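Side-chain contacts in alpha-1,2-mannosidase (Bacteroides thetaiotaomicron, PDB 2WW2), which hydrolyses alpha-mannosidic linkages with inversion of configuration, as a calcium-dependent enzyme of glycoside hydrolase family 92 from a human gut bacterium: residues N269-V274 and R293-P298; D281-T286 and V610-Y615; H339-L344 and S638-Y643. One frame throughout, in Å; residues are numbered along the deposited sequence.

Contact 1: N269-V274 and R293-P298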
loop_
_atom_site.group_PDB
_atom_site.type_symbol
_atom_site.label_atom_id
_atom_site.label_comp_id
_atom_site.label_asym_id
_atom_site.label_seq_id
_atom_site.Cartn_x
_atom_site.Cartn_y
_atom_site.Cartn_z
ATOM N N ASN A 269 15.554 -38.465 20.820
ATOM C CA ASN A 269 16.277 -39.277 19.837
ATOM C C ASN A 269 16.194 -38.690 18.421
ATOM O O ASN A 269 17.209 -38.537 17.737
ATOM C CB ASN A 269 15.750 -40.724 19.832
ATOM C CG ASN A 269 16.200 -41.530 21.072
ATOM O OD1 ASN A 269 17.053 -41.083 21.855
ATOM N ND2 ASN A 269 15.643 -42.730 21.232
ATOM N N TYR A 270 14.982 -38.397 17.969
ATOM C CA TYR A 270 14.789 -37.897 16.605
ATOM C C TYR A 270 15.236 -36.438 16.447
ATOM O O TYR A 270 15.915 -36.103 15.468
ATOM C CB TYR A 270 13.340 -38.106 16.128
ATOM C CG TYR A 270 13.055 -39.567 15.791
ATOM C CD1 TYR A 270 13.472 -40.110 14.583
ATOM C CD2 TYR A 270 12.401 -40.399 16.694
ATOM C CE1 TYR A 270 13.237 -41.453 14.278
ATOM C CE2 TYR A 270 12.174 -41.737 16.405
ATOM C CZ TYR A 270 12.588 -42.248 15.200
ATOM O OH TYR A 270 12.341 -43.559 14.920
ATOM N N LEU A 271 14.897 -35.575 17.407
ATOM C CA LEU A 271 15.371 -34.183 17.332
ATOM C C LEU A 271 16.892 -34.157 17.380
ATOM O O LEU A 271 17.529 -33.324 16.731
ATOM C CB LEU A 271 14.802 -33.297 18.459
ATOM C CG LEU A 271 13.266 -33.157 18.470
ATOM C CD1 LEU A 271 12.789 -32.501 19.767
ATOM C CD2 LEU A 271 12.767 -32.394 17.232
ATOM N N GLY A 272 17.471 -35.056 18.171
ATOM C CA GLY A 272 18.917 -35.040 18.416
ATOM C C GLY A 272 19.762 -35.467 17.232
ATOM O O GLY A 272 20.995 -35.393 17.287
ATOM N N ARG A 273 19.117 -35.900 16.151
ATOM C CA ARG A 273 19.879 -36.193 14.939
ATOM C C ARG A 273 20.514 -34.948 14.329
ATOM O O ARG A 273 21.443 -35.065 13.530
ATOM C CB ARG A 273 19.045 -36.933 13.898
ATOM C CG ARG A 273 18.604 -38.309 14.364
ATOM C CD ARG A 273 18.175 -39.143 13.179
ATOM N NE ARG A 273 17.659 -40.440 13.598
ATOM C CZ ARG A 273 17.044 -41.280 12.782
ATOM N NH1 ARG A 273 16.868 -40.934 11.518
ATOM N NH2 ARG A 273 16.594 -42.455 13.231
ATOM N N VAL A 274 20.013 -33.767 14.687
ATOM C CA VAL A 274 20.756 -32.549 14.413
ATOM C C VAL A 274 20.997 -31.768 15.704
ATOM O O VAL A 274 20.058 -31.384 16.417
ATOM C CB VAL A 274 20.173 -31.673 13.242
ATOM C CG1 VAL A 274 18.700 -31.408 13.433
ATOM C CG2 VAL A 274 20.975 -30.346 13.107
ATOM N N ARG A 293 7.753 -29.696 14.369
ATOM C CA ARG A 293 6.631 -29.532 13.454
ATOM C C ARG A 293 6.906 -30.336 12.193
ATOM O O ARG A 293 6.008 -30.927 11.598
ATOM C CB ARG A 293 6.410 -28.035 13.137
ATOM C CG ARG A 293 5.089 -27.708 12.446
ATOM C CD ARG A 293 4.893 -26.193 12.203
ATOM N NE ARG A 293 3.650 -25.920 11.477
ATOM C CZ ARG A 293 2.671 -25.127 11.918
ATOM N NH1 ARG A 293 1.584 -24.946 11.181
ATOM N NH2 ARG A 293 2.784 -24.498 13.089
ATOM N N THR A 294 8.172 -30.390 11.795
ATOM C CA THR A 294 8.533 -31.068 10.564
ATOM C C THR A 294 8.459 -32.601 10.674
ATOM O O THR A 294 8.260 -33.294 9.668
ATOM C CB THR A 294 9.957 -30.657 10.131
ATOM O OG1 THR A 294 10.006 -29.230 9.945
ATOM C CG2 THR A 294 10.348 -31.364 8.866
ATOM N N LEU A 295 8.609 -33.144 11.879
ATOM C CA LEU A 295 8.577 -34.599 12.057
ATOM C C LEU A 295 7.177 -35.203 12.323
ATOM O O LEU A 295 7.062 -36.383 12.652
ATOM C CB LEU A 295 9.498 -35.017 13.208
ATOM C CG LEU A 295 10.964 -34.556 13.125
ATOM C CD1 LEU A 295 11.773 -35.280 14.191
ATOM C CD2 LEU A 295 11.555 -34.806 11.722
ATOM N N LEU A 296 6.141 -34.386 12.233
ATOM C CA LEU A 296 4.774 -34.861 12.465
ATOM C C LEU A 296 4.141 -35.542 11.250
ATOM O O LEU A 296 3.508 -36.595 11.391
ATOM C CB LEU A 296 3.884 -33.710 12.935
ATOM C CG LEU A 296 4.216 -33.125 14.318
ATOM C CD1 LEU A 296 3.360 -31.873 14.582
ATOM C CD2 LEU A 296 4.063 -34.165 15.441
ATOM N N PHE A 297 4.288 -34.943 10.064
ATOM C CA PHE A 297 3.589 -35.423 8.845
ATOM C C PHE A 297 4.612 -35.776 7.767
ATOM O O PHE A 297 5.722 -35.256 7.781
ATOM C CB PHE A 297 2.680 -34.323 8.262
ATOM C CG PHE A 297 1.620 -33.817 9.210
ATOM C CD1 PHE A 297 0.342 -34.374 9.193
ATOM C CD2 PHE A 297 1.885 -32.769 10.075
ATOM C CE1 PHE A 297 -0.661 -33.902 10.037
ATOM C CE2 PHE A 297 0.890 -32.281 10.945
ATOM C CZ PHE A 297 -0.382 -32.852 10.926
ATOM N N PRO A 298 4.259 -36.674 6.833
ATOM C CA PRO A 298 2.997 -37.414 6.843
ATOM C C PRO A 298 2.995 -38.435 7.971
ATOM O O PRO A 298 4.063 -38.885 8.424
ATOM C CB PRO A 298 2.997 -38.120 5.477
ATOM C CG PRO A 298 4.485 -38.380 5.210
ATOM C CD PRO A 298 5.142 -37.080 5.719
#
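Leu295 reaches across to Tyr270 and Leu271, near the C-terminal end of helix 256-271. The 293-298 segment begins inside helix 281-294. Arg293 gives NH1 to the carbonyl of Asn27. Thr294 has OG1 bonded to Cys290 O and Ser632 OG. Leu295 is the first residue to leave helical geometry, and its side chain carries this side of the contact. CG stands anti to the carbonyl carbon (chi1 -55°), and the extended chi2 of -169° sends CD1 forward. CD1 is the branch that does the touching. It lies 3.8 Å from Tyr270 CB, at the root of that side chain rather than on its ring. The Tyr270 ring leads off in another direction and meets Trp36 edge-to-face. The same Leu295 CD1 is 4.3 Å from Leu271 CD2, a looser methyl-to-methyl approach. Phe297 and Pro298 carry the chain away through a cis peptide bond, and Pro298 packs on His339 and Phe342.

On the other side, Leu271 to Val274 form a type I beta turn. Val274 N donates to Leu271 O at 3.2 Å. The turn leads from the helix into strand 274-277. The extended Arg273 side chain runs alongside Tyr270, with Tyr270 CD1 4.0 Å above one face of its guanidinium, offset toward the rim. A salt bridge from Arg273 NH2 to Glu348 holds that guanidinium.

The contact joins the ends of two successive helices of the family 92 catalytic domain. No hydrogen bond crosses between the two segments. The link is purely apolar, with one methyl group set against a methylene and a second methyl. It is a light touch that depends on burial rather than on bond direction.

Contact 2: D281-T286 and V610-Y615; sequences DEQLRT and VMDKLY
In Thr286, chi1 of -55° sets OG1 beside the backbone N and holds CG2 anti to that N, which sends CG2 across to Tyr615. In Tyr615, chi1 of -71° sends the ring off CB beside the backbone N, while CB itself, set by the backbone, meets the methyl. Thr286 CG2 lies 4.0 Å from Tyr615 CB, and the two side chains cross at about a right angle.

Thr286 OG1 turns back into its own helix and donates to Glu282 O at 2.8 Å. Thr286 N binds the same oxygen from the opposite face of the carbonyl plane. The hydroxyl bond fixes the rotation of the threonine and so aims its methyl. A serine here would probably keep the bond to Glu282 O but would leave a gap against Tyr615 CB where the methyl had packed.

Toward solvent the contact becomes water-mediated. Gln283 NE2 and Asp612 OD1 are 4.4 Å apart, too far for a direct bond. A water spans them, accepting from Gln283 NE2 at 3.0 Å and donating to Asp612 OD1 at 2.7 Å. Gln283 OE1 bonds to Thr280 N and to a bound glycerol, probably from the crystallisation liquor. A second water donates to Tyr615 O at 2.8 Å and, weakly, to Glu282 OE2. OE2 also accepts from Ser617 N. Glu282 OE1 uses its anti lone pair for a salt bridge to Arg285 NH2 (2.9 Å, N-H...O angle 165°).

Tyr615 OH bonds to Thr631 and His582. Leu614 and Lys613 also pack on tyrosines of another copy of the protein in the crystal assembly, though the enzyme is described as a monomer. The first turns of helix 281-294 thus lie beside the end of helix 600-613, as helix-to-helix packing in a six-hairpin glycosidase catalytic domain.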
loop_
_atom_site.group_PDB
_atom_site.type_symbol
_atom_site.label_atom_id
_atom_site.label_comp_id
_atom_site.label_asym_id
_atom_site.label_seq_id
_atom_site.Cartn_x
_atom_site.Cartn_y
_atom_site.Cartn_z
ATOM N N ASP A 281 18.843 -19.070 23.675
ATOM C CA ASP A 281 17.695 -19.936 23.979
ATOM C C ASP A 281 16.562 -19.705 22.981
ATOM O O ASP A 281 15.874 -20.632 22.566
ATOM C CB ASP A 281 17.181 -19.680 25.400
ATOM C CG ASP A 281 18.102 -20.243 26.450
ATOM O OD1 ASP A 281 18.961 -21.084 26.100
ATOM O OD2 ASP A 281 17.965 -19.840 27.622
ATOM N N GLU A 282 16.358 -18.457 22.591
ATOM C CA GLU A 282 15.268 -18.175 21.639
ATOM C C GLU A 282 15.505 -18.865 20.277
ATOM O O GLU A 282 14.576 -19.448 19.678
ATOM C CB GLU A 282 15.094 -16.666 21.502
ATOM C CG GLU A 282 14.189 -16.232 20.377
ATOM C CD GLU A 282 12.735 -16.621 20.565
ATOM O OE1 GLU A 282 12.337 -17.101 21.643
ATOM O OE2 GLU A 282 11.975 -16.448 19.591
ATOM N N GLN A 283 16.743 -18.811 19.798
ATOM C CA GLN A 283 17.109 -19.507 18.564
ATOM C C GLN A 283 16.947 -21.028 18.673
ATOM O O GLN A 283 16.464 -21.682 17.753
ATOM C CB GLN A 283 18.553 -19.144 18.170
ATOM C CG GLN A 283 18.704 -17.671 17.695
ATOM C CD GLN A 283 20.155 -17.273 17.438
ATOM O OE1 GLN A 283 21.070 -17.689 18.159
ATOM N NE2 GLN A 283 20.373 -16.450 16.412
ATOM N N LEU A 284 17.401 -21.605 19.784
ATOM C CA LEU A 284 17.260 -23.041 19.999
ATOM C C LEU A 284 15.760 -23.421 20.046
ATOM O O LEU A 284 15.338 -24.433 19.489
ATOM C CB LEU A 284 17.964 -23.441 21.318
ATOM C CG LEU A 284 19.504 -23.296 21.278
ATOM C CD1 LEU A 284 20.156 -23.340 22.660
ATOM C CD2 LEU A 284 20.081 -24.410 20.411
ATOM N N ARG A 285 14.959 -22.621 20.736
ATOM C CA ARG A 285 13.504 -22.884 20.746
ATOM C C ARG A 285 12.897 -22.808 19.353
ATOM O O ARG A 285 12.065 -23.644 18.979
ATOM C CB ARG A 285 12.794 -21.929 21.708
ATOM C CG ARG A 285 13.178 -22.233 23.166
ATOM C CD ARG A 285 12.360 -21.430 24.132
ATOM N NE ARG A 285 12.453 -20.009 23.872
ATOM C CZ ARG A 285 13.024 -19.134 24.696
ATOM N NH1 ARG A 285 13.560 -19.549 25.843
ATOM N NH2 ARG A 285 13.058 -17.840 24.362
ATOM N N THR A 286 13.314 -21.825 18.577
ATOM C CA THR A 286 12.736 -21.670 17.235
ATOM C C THR A 286 13.108 -22.875 16.396
ATOM O O THR A 286 12.254 -23.505 15.781
ATOM C CB THR A 286 13.218 -20.367 16.574
ATOM O OG1 THR A 286 12.912 -19.266 17.443
ATOM C CG2 THR A 286 12.491 -20.143 15.230
ATOM N N VAL A 610 16.161 -12.618 7.265
ATOM C CA VAL A 610 14.865 -13.300 7.383
ATOM C C VAL A 610 14.784 -14.168 8.660
ATOM O O VAL A 610 13.810 -14.117 9.397
ATOM C CB VAL A 610 14.548 -14.150 6.120
ATOM C CG1 VAL A 610 13.400 -15.126 6.393
ATOM C CG2 VAL A 610 14.198 -13.232 4.918
ATOM N N MET A 611 15.818 -14.954 8.935
ATOM C CA MET A 611 15.797 -15.804 10.121
ATOM C C MET A 611 15.653 -14.970 11.391
ATOM O O MET A 611 14.936 -15.366 12.316
ATOM C CB MET A 611 17.034 -16.713 10.187
ATOM C CG MET A 611 17.053 -17.783 9.094
ATOM S SD MET A 611 18.108 -19.210 9.422
ATOM C CE MET A 611 19.750 -18.610 9.015
ATOM N N ASP A 612 16.315 -13.822 11.431
ATOM C CA ASP A 612 16.250 -12.949 12.607
ATOM C C ASP A 612 14.911 -12.219 12.701
ATOM O O ASP A 612 14.381 -12.028 13.789
ATOM C CB ASP A 612 17.369 -11.901 12.568
ATOM C CG ASP A 612 18.751 -12.475 12.915
ATOM O OD1 ASP A 612 18.860 -13.620 13.417
ATOM O OD2 ASP A 612 19.749 -11.754 12.683
ATOM N N LYS A 613 14.369 -11.783 11.569
ATOM C CA LYS A 613 13.229 -10.856 11.614
ATOM C C LYS A 613 11.838 -11.470 11.467
ATOM O O LYS A 613 10.865 -10.885 11.935
ATOM C CB LYS A 613 13.434 -9.728 10.604
ATOM C CG LYS A 613 14.432 -8.723 11.153
ATOM C CD LYS A 613 15.186 -7.991 10.094
ATOM C CE LYS A 613 16.021 -6.889 10.799
ATOM N NZ LYS A 613 16.783 -6.114 9.828
ATOM N N LEU A 614 11.744 -12.639 10.842
ATOM C CA LEU A 614 10.445 -13.235 10.550
ATOM C C LEU A 614 10.098 -14.466 11.388
ATOM O O LEU A 614 9.111 -15.167 11.094
ATOM C CB LEU A 614 10.381 -13.608 9.074
ATOM C CG LEU A 614 10.463 -12.412 8.121
ATOM C CD1 LEU A 614 10.174 -12.902 6.726
ATOM C CD2 LEU A 614 9.471 -11.296 8.528
ATOM N N TYR A 615 10.892 -14.722 12.428
ATOM C CA TYR A 615 10.664 -15.892 13.281
ATOM C C TYR A 615 10.848 -15.573 14.753
ATOM O O TYR A 615 11.720 -14.775 15.144
ATOM C CB TYR A 615 11.638 -17.035 12.936
ATOM C CG TYR A 615 11.368 -17.705 11.624
ATOM C CD1 TYR A 615 10.497 -18.778 11.542
ATOM C CD2 TYR A 615 11.959 -17.237 10.450
ATOM C CE1 TYR A 615 10.240 -19.386 10.331
ATOM C CE2 TYR A 615 11.702 -17.828 9.246
ATOM C CZ TYR A 615 10.845 -18.895 9.179
ATOM O OH TYR A 615 10.599 -19.494 7.954
HETATM O O HOH W 1 13.515 -14.577 17.254
HETATM O O HOH W 2 17.900 -15.507 15.097
#

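Contact 3: H339-L344 and S638-Y643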
loop_
_atom_site.group_PDB
_atom_site.type_symbol
_atom_site.label_atom_id
_atom_site.label_comp_id
_atom_site.label_asym_id
_atom_site.label_seq_id
_atom_site.Cartn_x
_atom_site.Cartn_y
_atom_site.Cartn_z
ATOM N N HIS A 339 10.286 -33.299 2.795
ATOM C CA HIS A 339 10.780 -34.617 2.386
ATOM C C HIS A 339 12.277 -34.639 2.123
ATOM O O HIS A 339 12.936 -35.608 2.469
ATOM C CB HIS A 339 9.939 -35.188 1.240
ATOM C CG HIS A 339 8.597 -35.641 1.708
ATOM N ND1 HIS A 339 8.409 -36.855 2.336
ATOM C CD2 HIS A 339 7.401 -35.002 1.748
ATOM C CE1 HIS A 339 7.140 -36.972 2.690
ATOM N NE2 HIS A 339 6.507 -35.863 2.343
ATOM N N PRO A 340 12.828 -33.563 1.524
ATOM C CA PRO A 340 14.291 -33.542 1.427
ATOM C C PRO A 340 14.975 -33.630 2.783
ATOM O O PRO A 340 16.015 -34.282 2.899
ATOM C CB PRO A 340 14.577 -32.206 0.760
ATOM C CG PRO A 340 13.347 -32.038 -0.199
ATOM C CD PRO A 340 12.188 -32.561 0.646
ATOM N N LEU A 341 14.422 -32.980 3.811
ATOM C CA LEU A 341 15.006 -33.146 5.140
ATOM C C LEU A 341 14.969 -34.628 5.546
ATOM O O LEU A 341 15.943 -35.145 6.106
ATOM C CB LEU A 341 14.293 -32.272 6.197
ATOM C CG LEU A 341 14.998 -32.227 7.565
ATOM C CD1 LEU A 341 16.322 -31.477 7.480
ATOM C CD2 LEU A 341 14.115 -31.605 8.703
ATOM N N PHE A 342 13.854 -35.316 5.287
ATOM C CA PHE A 342 13.795 -36.745 5.596
ATOM C C PHE A 342 14.881 -37.520 4.838
ATOM O O PHE A 342 15.568 -38.359 5.420
ATOM C CB PHE A 342 12.403 -37.376 5.296
ATOM C CG PHE A 342 11.249 -36.737 6.039
ATOM C CD1 PHE A 342 11.441 -36.102 7.276
ATOM C CD2 PHE A 342 9.960 -36.782 5.506
ATOM C CE1 PHE A 342 10.355 -35.512 7.957
ATOM C CE2 PHE A 342 8.881 -36.184 6.172
ATOM C CZ PHE A 342 9.082 -35.546 7.403
ATOM N N THR A 343 15.058 -37.247 3.551
ATOM C CA THR A 343 16.040 -38.030 2.787
ATOM C C THR A 343 17.424 -37.898 3.387
ATOM O O THR A 343 18.257 -38.781 3.205
ATOM C CB THR A 343 16.127 -37.612 1.280
ATOM O OG1 THR A 343 16.588 -36.262 1.189
ATOM C CG2 THR A 343 14.758 -37.746 0.586
ATOM N N LEU A 344 17.683 -36.793 4.089
ATOM C CA LEU A 344 19.017 -36.537 4.635
ATOM C C LEU A 344 19.158 -37.106 6.048
ATOM O O LEU A 344 20.051 -37.909 6.325
ATOM C CB LEU A 344 19.297 -35.021 4.663
ATOM C CG LEU A 344 20.655 -34.566 5.230
ATOM C CD1 LEU A 344 21.802 -35.262 4.494
ATOM C CD2 LEU A 344 20.796 -33.029 5.159
ATOM N N SER A 638 17.776 -23.816 6.606
ATOM C CA SER A 638 18.469 -22.522 6.546
ATOM C C SER A 638 19.350 -22.271 7.766
ATOM O O SER A 638 20.464 -21.745 7.633
ATOM C CB SER A 638 17.484 -21.364 6.321
ATOM O OG SER A 638 16.883 -21.491 5.041
ATOM N N ALA A 639 18.876 -22.647 8.948
ATOM C CA ALA A 639 19.713 -22.560 10.157
ATOM C C ALA A 639 20.970 -23.433 10.093
ATOM O O ALA A 639 22.023 -23.074 10.628
ATOM C CB ALA A 639 18.898 -22.931 11.410
ATOM N N MET A 640 20.851 -24.595 9.466
ATOM C CA MET A 640 22.005 -25.482 9.297
ATOM C C MET A 640 22.999 -24.895 8.292
ATOM O O MET A 640 24.193 -25.209 8.322
ATOM C CB MET A 640 21.548 -26.880 8.827
ATOM C CG MET A 640 20.799 -27.699 9.900
ATOM S SD MET A 640 20.581 -29.442 9.442
ATOM C CE MET A 640 19.660 -29.354 7.905
ATOM N N GLY A 641 22.514 -24.084 7.362
ATOM C CA GLY A 641 23.435 -23.443 6.433
ATOM C C GLY A 641 23.267 -23.770 4.959
ATOM O O GLY A 641 24.057 -23.283 4.131
ATOM N N PHE A 642 22.266 -24.582 4.620
ATOM C CA PHE A 642 22.117 -25.061 3.227
ATOM C C PHE A 642 20.680 -25.496 2.952
ATOM O O PHE A 642 19.935 -25.776 3.884
ATOM C CB PHE A 642 23.103 -26.205 2.903
ATOM C CG PHE A 642 23.082 -27.336 3.900
ATOM C CD1 PHE A 642 22.171 -28.385 3.771
ATOM C CD2 PHE A 642 23.972 -27.347 4.968
ATOM C CE1 PHE A 642 22.138 -29.413 4.695
ATOM C CE2 PHE A 642 23.948 -28.380 5.910
ATOM C CZ PHE A 642 23.035 -29.413 5.777
ATOM N N TYR A 643 20.288 -25.518 1.677
ATOM C CA TYR A 643 18.883 -25.710 1.325
ATOM C C TYR A 643 18.738 -26.419 -0.011
ATOM O O TYR A 643 19.493 -26.135 -0.942
ATOM C CB TYR A 643 18.197 -24.336 1.235
ATOM C CG TYR A 643 16.712 -24.390 1.015
ATOM C CD1 TYR A 643 15.832 -24.525 2.088
ATOM C CD2 TYR A 643 16.175 -24.293 -0.265
ATOM C CE1 TYR A 643 14.448 -24.558 1.897
ATOM C CE2 TYR A 643 14.782 -24.335 -0.464
ATOM C CZ TYR A 643 13.936 -24.468 0.620
ATOM O OH TYR A 643 12.564 -24.518 0.422
#
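Thr343 OG1 donates to Pro340 O at 2.7 Å, inside the helix whose Leu341 and Leu344 meet Met640 and Phe642. The hydroxyl approaches the carbonyl oxygen at a C=O...donor angle of 121°, tilted 20° from the carbonyl plane. Thr343 OG1 is also bonded to Lys394 NZ. Thr343 makes no contact with 638-643, and only apolar groups bridge the two segments.

Leu341 CD1 lies 4.0 Å from Met640 CE, and the two side chains cross obliquely. Met640 is bent at its last torsion (chi3 -59°), which brings the terminal methyl to the leucine. Leu341 also packs on Val636 and Phe637 of helix 632-640.

The contact sits in the buried interior of the family 92 catalytic domain. There helix 338-345 packs against a helix-to-strand junction. Gly641, with positive phi, is the first residue to leave helical angles after helix 632-640, and strand 642-643 then pairs antiparallel with strand 651-654. With these backbone angles a side chain at Gly641 would clash with Met640 O.

Next in the chain, Phe642 has CG between its backbone N and carbonyl carbon (chi1 51°), a crowded position. Its ring points back at Leu344, and the two side chains come from opposite directions. Leu344 CD2 touches the ring at its edge, near the ring plane, 3.9 Å from Phe642 CE1.

In the fold
All three contacts lie within the catalytic domain. Contacts 1 and 3 are buried and join their segments by apolar groups alone. Contact 2 lies farther from the centre of the chain and is partly buried. There two waters bridge polar groups beside a small apolar touch, and another copy of the protein is close by. Helix 281-294 serves contact 2 with its first turns and contact 1 with its end. Contacts 1 and 3 touch directly: Phe342 packs on the backbone of Thr294 and Phe297, and Leu341 on Thr294. Contacts 2 and 3 also touch, where Met611 packs on Ser638 and Ala639, joining helices 600-613 and 632-640.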